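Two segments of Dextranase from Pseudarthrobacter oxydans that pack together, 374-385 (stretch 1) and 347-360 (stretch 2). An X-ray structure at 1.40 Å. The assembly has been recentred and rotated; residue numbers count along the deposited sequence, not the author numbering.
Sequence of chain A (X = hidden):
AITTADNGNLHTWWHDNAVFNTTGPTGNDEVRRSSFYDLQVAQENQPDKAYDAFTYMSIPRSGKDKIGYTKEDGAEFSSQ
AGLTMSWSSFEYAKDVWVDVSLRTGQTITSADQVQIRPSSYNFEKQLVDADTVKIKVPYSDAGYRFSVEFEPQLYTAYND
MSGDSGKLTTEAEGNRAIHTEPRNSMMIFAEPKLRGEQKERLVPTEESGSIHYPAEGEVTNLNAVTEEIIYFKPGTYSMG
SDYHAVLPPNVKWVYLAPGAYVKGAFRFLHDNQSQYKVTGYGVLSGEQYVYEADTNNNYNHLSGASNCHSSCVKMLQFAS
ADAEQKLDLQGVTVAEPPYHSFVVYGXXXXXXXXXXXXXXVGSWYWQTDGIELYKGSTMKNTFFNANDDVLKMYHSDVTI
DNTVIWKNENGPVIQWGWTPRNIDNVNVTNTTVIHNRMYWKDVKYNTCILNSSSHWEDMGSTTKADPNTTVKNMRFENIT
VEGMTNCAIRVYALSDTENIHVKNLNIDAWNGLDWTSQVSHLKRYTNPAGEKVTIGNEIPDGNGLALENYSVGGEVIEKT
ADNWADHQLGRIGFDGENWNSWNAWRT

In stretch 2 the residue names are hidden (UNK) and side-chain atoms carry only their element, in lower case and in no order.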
# COMPACT_ATOMS: atom_id res chain seq x y z
N TYR A 374 -7.60 1.21 -13.28
CA TYR A 374 -8.50 1.79 -14.26
C TYR A 374 -9.48 0.73 -14.77
O TYR A 374 -9.36 -0.46 -14.47
CB TYR A 374 -7.69 2.54 -15.32
CG TYR A 374 -7.05 3.76 -14.69
CD1 TYR A 374 -5.88 3.65 -13.93
CD2 TYR A 374 -7.65 5.01 -14.77
CE1 TYR A 374 -5.31 4.76 -13.30
CE2 TYR A 374 -7.08 6.13 -14.14
CZ TYR A 374 -5.92 5.99 -13.41
OH TYR A 374 -5.37 7.10 -12.79
N LYS A 375 -10.49 1.18 -15.52
CA LYS A 375 -11.60 0.30 -15.88
C LYS A 375 -11.10 -1.00 -16.51
O LYS A 375 -10.23 -0.99 -17.38
CB LYS A 375 -12.54 1.01 -16.85
CG LYS A 375 -13.74 0.16 -17.23
CD LYS A 375 -14.69 0.89 -18.16
CE LYS A 375 -15.87 0.00 -18.52
NZ LYS A 375 -16.91 0.75 -19.28
N GLY A 376 -11.63 -2.12 -16.04
CA GLY A 376 -11.28 -3.40 -16.64
C GLY A 376 -9.87 -3.83 -16.28
O GLY A 376 -9.07 -4.15 -17.16
N SER A 377 -9.57 -3.83 -14.99
CA SER A 377 -8.25 -4.18 -14.49
C SER A 377 -8.37 -5.22 -13.39
O SER A 377 -9.42 -5.36 -12.75
CB SER A 377 -7.51 -2.97 -13.93
OG SER A 377 -7.25 -2.00 -14.92
N THR A 378 -7.29 -5.97 -13.19
CA THR A 378 -7.18 -6.93 -12.11
C THR A 378 -5.87 -6.71 -11.36
O THR A 378 -4.86 -6.30 -11.94
CB THR A 378 -7.18 -8.36 -12.64
OG1 THR A 378 -6.05 -8.55 -13.50
CG2 THR A 378 -8.45 -8.63 -13.44
N MET A 379 -5.92 -6.95 -10.05
CA MET A 379 -4.73 -6.92 -9.21
C MET A 379 -4.77 -8.11 -8.26
O MET A 379 -5.81 -8.39 -7.67
CB MET A 379 -4.63 -5.63 -8.40
CG MET A 379 -3.40 -5.57 -7.51
SD MET A 379 -3.07 -3.92 -6.88
CE MET A 379 -4.31 -3.79 -5.57
N LYS A 380 -3.64 -8.80 -8.11
CA LYS A 380 -3.56 -9.89 -7.15
C LYS A 380 -2.19 -9.94 -6.50
O LYS A 380 -1.18 -9.62 -7.12
CB LYS A 380 -3.91 -11.24 -7.79
CG LYS A 380 -3.03 -11.66 -8.93
CD LYS A 380 -3.57 -12.93 -9.56
CE LYS A 380 -2.67 -13.44 -10.67
NZ LYS A 380 -2.78 -14.92 -10.84
N ASN A 381 -2.19 -10.38 -5.24
CA ASN A 381 -0.96 -10.78 -4.55
C ASN A 381 -0.03 -9.59 -4.33
O ASN A 381 1.07 -9.56 -4.89
CB ASN A 381 -0.25 -11.90 -5.33
CG ASN A 381 -1.18 -13.04 -5.72
OD1 ASN A 381 -2.12 -13.36 -4.99
ND2 ASN A 381 -0.91 -13.67 -6.86
N THR A 382 -0.45 -8.63 -3.51
CA THR A 382 0.27 -7.37 -3.37
C THR A 382 0.43 -7.01 -1.90
O THR A 382 -0.25 -7.55 -1.02
CB THR A 382 -0.46 -6.22 -4.08
OG1 THR A 382 -1.76 -6.07 -3.49
CG2 THR A 382 -0.61 -6.49 -5.56
N PHE A 383 1.36 -6.08 -1.64
CA PHE A 383 1.56 -5.48 -0.32
C PHE A 383 1.59 -3.97 -0.49
O PHE A 383 2.35 -3.46 -1.32
CB PHE A 383 2.89 -5.95 0.31
CG PHE A 383 3.22 -5.24 1.60
CD1 PHE A 383 2.71 -5.71 2.80
CD2 PHE A 383 4.00 -4.09 1.61
CE1 PHE A 383 2.99 -5.05 4.01
CE2 PHE A 383 4.28 -3.42 2.81
CZ PHE A 383 3.77 -3.90 4.00
N PHE A 384 0.80 -3.26 0.31
CA PHE A 384 0.80 -1.80 0.27
C PHE A 384 1.03 -1.22 1.65
O PHE A 384 0.25 -1.47 2.57
CB PHE A 384 -0.53 -1.25 -0.25
CG PHE A 384 -0.72 -1.44 -1.72
CD1 PHE A 384 -1.26 -2.61 -2.22
CD2 PHE A 384 -0.35 -0.43 -2.60
CE1 PHE A 384 -1.43 -2.78 -3.59
CE2 PHE A 384 -0.52 -0.59 -3.98
CZ PHE A 384 -1.06 -1.77 -4.47
N ASN A 385 2.09 -0.44 1.78
CA ASN A 385 2.21 0.53 2.86
C ASN A 385 1.87 1.88 2.24
O ASN A 385 2.40 2.22 1.17
CB ASN A 385 3.66 0.51 3.37
CG ASN A 385 3.95 1.54 4.45
OD1 ASN A 385 4.97 2.21 4.38
ND2 ASN A 385 3.11 1.62 5.46
N UNK A 347 -7.65 8.43 -21.77
CA UNK A 347 -8.89 7.67 -21.75
C UNK A 347 -8.81 6.66 -20.61
O UNK A 347 -8.17 5.61 -20.74
n UNK A 347 -11.17 6.52 -24.34
c UNK A 347 -10.55 6.41 -23.17
c UNK A 347 -9.15 6.99 -23.09
o UNK A 347 -11.07 5.87 -22.19
N UNK A 348 -9.49 6.97 -19.51
CA UNK A 348 -9.46 6.11 -18.33
C UNK A 348 -10.26 4.83 -18.50
O UNK A 348 -10.22 3.97 -17.61
o UNK A 348 -10.53 8.58 -14.98
c UNK A 348 -9.09 8.15 -16.85
c UNK A 348 -9.94 6.90 -17.11
c UNK A 348 -9.50 8.92 -15.59
o UNK A 348 -8.78 9.88 -15.24
N UNK A 349 -10.97 4.64 -19.62
CA UNK A 349 -11.74 3.44 -19.85
C UNK A 349 -11.06 2.45 -20.79
O UNK A 349 -11.60 1.36 -21.01
c UNK A 349 -15.47 4.59 -19.79
n UNK A 349 -16.15 5.68 -19.45
o UNK A 349 -15.98 3.66 -20.41
c UNK A 349 -13.14 3.79 -20.38
c UNK A 349 -14.01 4.54 -19.37
N UNK A 350 -9.89 2.78 -21.34
CA UNK A 350 -9.24 1.92 -22.32
C UNK A 350 -7.79 1.64 -21.96
O UNK A 350 -6.92 1.53 -22.83
o UNK A 350 -8.66 3.74 -23.79
c UNK A 350 -9.35 2.49 -23.74
c UNK A 350 -10.82 2.70 -24.13
N UNK A 351 -7.49 1.51 -20.67
CA UNK A 351 -6.13 1.24 -20.19
C UNK A 351 -6.23 0.13 -19.14
O UNK A 351 -6.40 0.40 -17.95
c UNK A 351 -1.23 2.16 -19.27
c UNK A 351 -2.04 1.89 -18.18
c UNK A 351 -5.48 2.50 -19.63
c UNK A 351 -3.99 2.39 -19.51
c UNK A 351 -3.41 2.00 -18.30
c UNK A 351 -3.16 2.66 -20.59
c UNK A 351 -1.79 2.55 -20.48
N UNK A 352 -6.09 -1.10 -19.59
CA UNK A 352 -6.45 -2.26 -18.78
C UNK A 352 -5.23 -2.84 -18.10
O UNK A 352 -4.30 -3.31 -18.78
n UNK A 352 -9.69 -1.87 -21.92
c UNK A 352 -8.30 -2.68 -20.43
c UNK A 352 -7.17 -3.29 -19.66
n UNK A 352 -9.38 -2.09 -19.81
c UNK A 352 -8.50 -2.53 -21.76
c UNK A 352 -10.21 -1.62 -20.73
N UNK A 353 -5.23 -2.82 -16.77
CA UNK A 353 -4.05 -3.16 -15.99
C UNK A 353 -4.13 -4.58 -15.46
O UNK A 353 -5.19 -5.05 -15.04
c UNK A 353 -3.91 -2.19 -14.82
c UNK A 353 -2.97 -0.23 -12.69
c UNK A 353 -3.77 -0.75 -15.27
s UNK A 353 -4.08 0.42 -13.95
N UNK A 354 -2.99 -5.26 -15.46
CA UNK A 354 -2.85 -6.59 -14.88
C UNK A 354 -1.69 -6.48 -13.89
O UNK A 354 -0.52 -6.53 -14.29
o UNK A 354 -2.64 -9.30 -14.26
c UNK A 354 -2.57 -7.63 -15.97
c UNK A 354 -2.38 -9.03 -15.43
n UNK A 354 -1.89 -9.93 -16.28
N UNK A 355 -2.02 -6.31 -12.61
CA UNK A 355 -1.05 -6.01 -11.56
C UNK A 355 -0.88 -7.25 -10.70
O UNK A 355 -1.88 -7.82 -10.23
c UNK A 355 -0.46 -4.47 -9.68
c UNK A 355 -1.53 -4.83 -10.70
c UNK A 355 -1.86 -3.62 -11.57
N UNK A 356 0.36 -7.67 -10.47
CA UNK A 356 0.54 -8.80 -9.56
C UNK A 356 1.92 -8.76 -8.92
O UNK A 356 2.90 -8.33 -9.53
c UNK A 356 0.32 -10.14 -10.24
c UNK A 356 0.63 -11.31 -12.40
o UNK A 356 -0.13 -12.23 -12.05
o UNK A 356 0.88 -11.05 -13.58
c UNK A 356 1.28 -10.44 -11.33
N UNK A 357 1.97 -9.22 -7.67
CA UNK A 357 3.24 -9.38 -6.96
C UNK A 357 4.00 -8.06 -6.91
O UNK A 357 5.22 -8.01 -7.12
o UNK A 357 2.43 -12.23 -8.02
n UNK A 357 3.69 -12.53 -6.18
c UNK A 357 3.34 -11.86 -7.27
c UNK A 357 4.05 -10.54 -7.51
N UNK A 358 3.25 -7.00 -6.61
CA UNK A 358 3.70 -5.62 -6.60
C UNK A 358 3.62 -5.14 -5.16
O UNK A 358 2.69 -5.50 -4.42
c UNK A 358 3.87 -1.26 -8.15
c UNK A 358 2.75 -4.81 -7.48
c UNK A 358 2.05 -2.59 -6.55
o UNK A 358 3.16 0.81 -7.23
c UNK A 358 2.15 -1.21 -6.48
c UNK A 358 3.77 -2.63 -8.20
c UNK A 358 2.87 -3.32 -7.40
c UNK A 358 3.07 -0.56 -7.28
N UNK A 359 4.61 -4.33 -4.74
CA UNK A 359 4.68 -3.88 -3.36
C UNK A 359 5.01 -2.40 -3.30
O UNK A 359 5.77 -1.88 -4.12
c UNK A 359 5.66 -6.15 -2.62
c UNK A 359 5.75 -4.63 -2.54
c UNK A 359 6.29 -8.12 -4.05
n UNK A 359 7.24 -8.55 -5.10
c UNK A 359 6.56 -6.68 -3.76
N UNK A 360 4.45 -1.73 -2.29
CA UNK A 360 4.78 -0.35 -1.98
C UNK A 360 5.22 -0.29 -0.52
O UNK A 360 4.50 -0.76 0.36
n UNK A 360 2.40 3.94 -1.57
c UNK A 360 2.56 2.84 -2.27
c UNK A 360 3.57 0.55 -2.22
c UNK A 360 3.80 2.02 -1.98
o UNK A 360 1.72 2.47 -3.13
O HOH W 1 -9.34 1.39 -18.57
O HOH W 2 -6.56 9.44 -13.54
O HOH W 3 -3.69 -9.39 -11.83
O HOH W 4 0.52 -13.54 -9.16

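Position 347 has two side-chain carbons, the second carrying one oxygen and one nitrogen, and reaches nothing on stretch 1; it is Asn347, whose OD1 accepts from N of position 349 at 2.9 Å. At 348, three carbons end in two oxygens, a carboxylate, with CB 3.8 Å from Tyr374 CD2 at the ring edge: Glu348. A water joins its OE2 to Tyr374 OH. Position 349 has three carbons, the last bearing one oxygen and one nitrogen; that oxygen takes a hydrogen bond from Lys375 NZ, so Gln349 contributes its OE1 at 3.3 Å. Position 350, one carbon carrying an oxygen and a carbon, points away from stretch 1 and is Thr350, closing a type I turn from Asn347.

Position 351, a carbon and a six-carbon ring without oxygen, is Phe351; its backbone O lies 3.6 Å from Tyr374 CB. At 352 a five-membered ring of three carbons and two nitrogens identifies His352, whose ND1 donates to Lys375 O at 2.8 Å. An ideal CB on Gly376 would sit 2.9 Å from this ND1, a clash that glycine avoids. The unbranched chain at 353, two carbons, sulfur and carbon, is Met353, with SD 3.7 Å from Tyr374 CD1 at the ring edge.

Position 354 shows two carbons, the second with one oxygen and one nitrogen: Asn354, linked through OD1 and a water to Thr378 OG1. Three carbons branching at CB make 355 Val355, packed against Met379; Val355 CB lies 3.8 Å from Met379 CG. Position 356 ends its three carbons in two oxygens, facing Lys380; Glu356 OE1 forms a long salt bridge with Lys380 NZ at 4.0 Å. At 357, two carbons precede an oxygen and a nitrogen: Asn357, whose OD1 shares a water with Asn381 ND2.

A six-carbon ring bearing oxygen marks 358 as Tyr358, CE2 lying 3.7 Å from Phe384 CE2. Position 359 has four carbons in a row ending in nitrogen: Lys359, whose end leads away although its CG lies 4.0 Å from Phe383 CB. Finally, 360 has three carbons ending in oxygen and nitrogen; Gln360 OE1 approaches Phe384 CD2 at 3.6 Å.

The contact is a parallel strand ladder. Thr378 N donates to Met353 O and Val355 N to Thr378 O, both at 2.9 Å; beyond the corner at Asn381, Phe383 N to Tyr358 O at 3.1 Å and Gln360 N to Phe383 O at 2.9 Å resume it. Alternation sets Val355 beside Met379 on one face, and the oppositely charged Glu356 and Lys380 together on the other.

Stretch 2 (347-360) NEQTFHMNVENYKQ
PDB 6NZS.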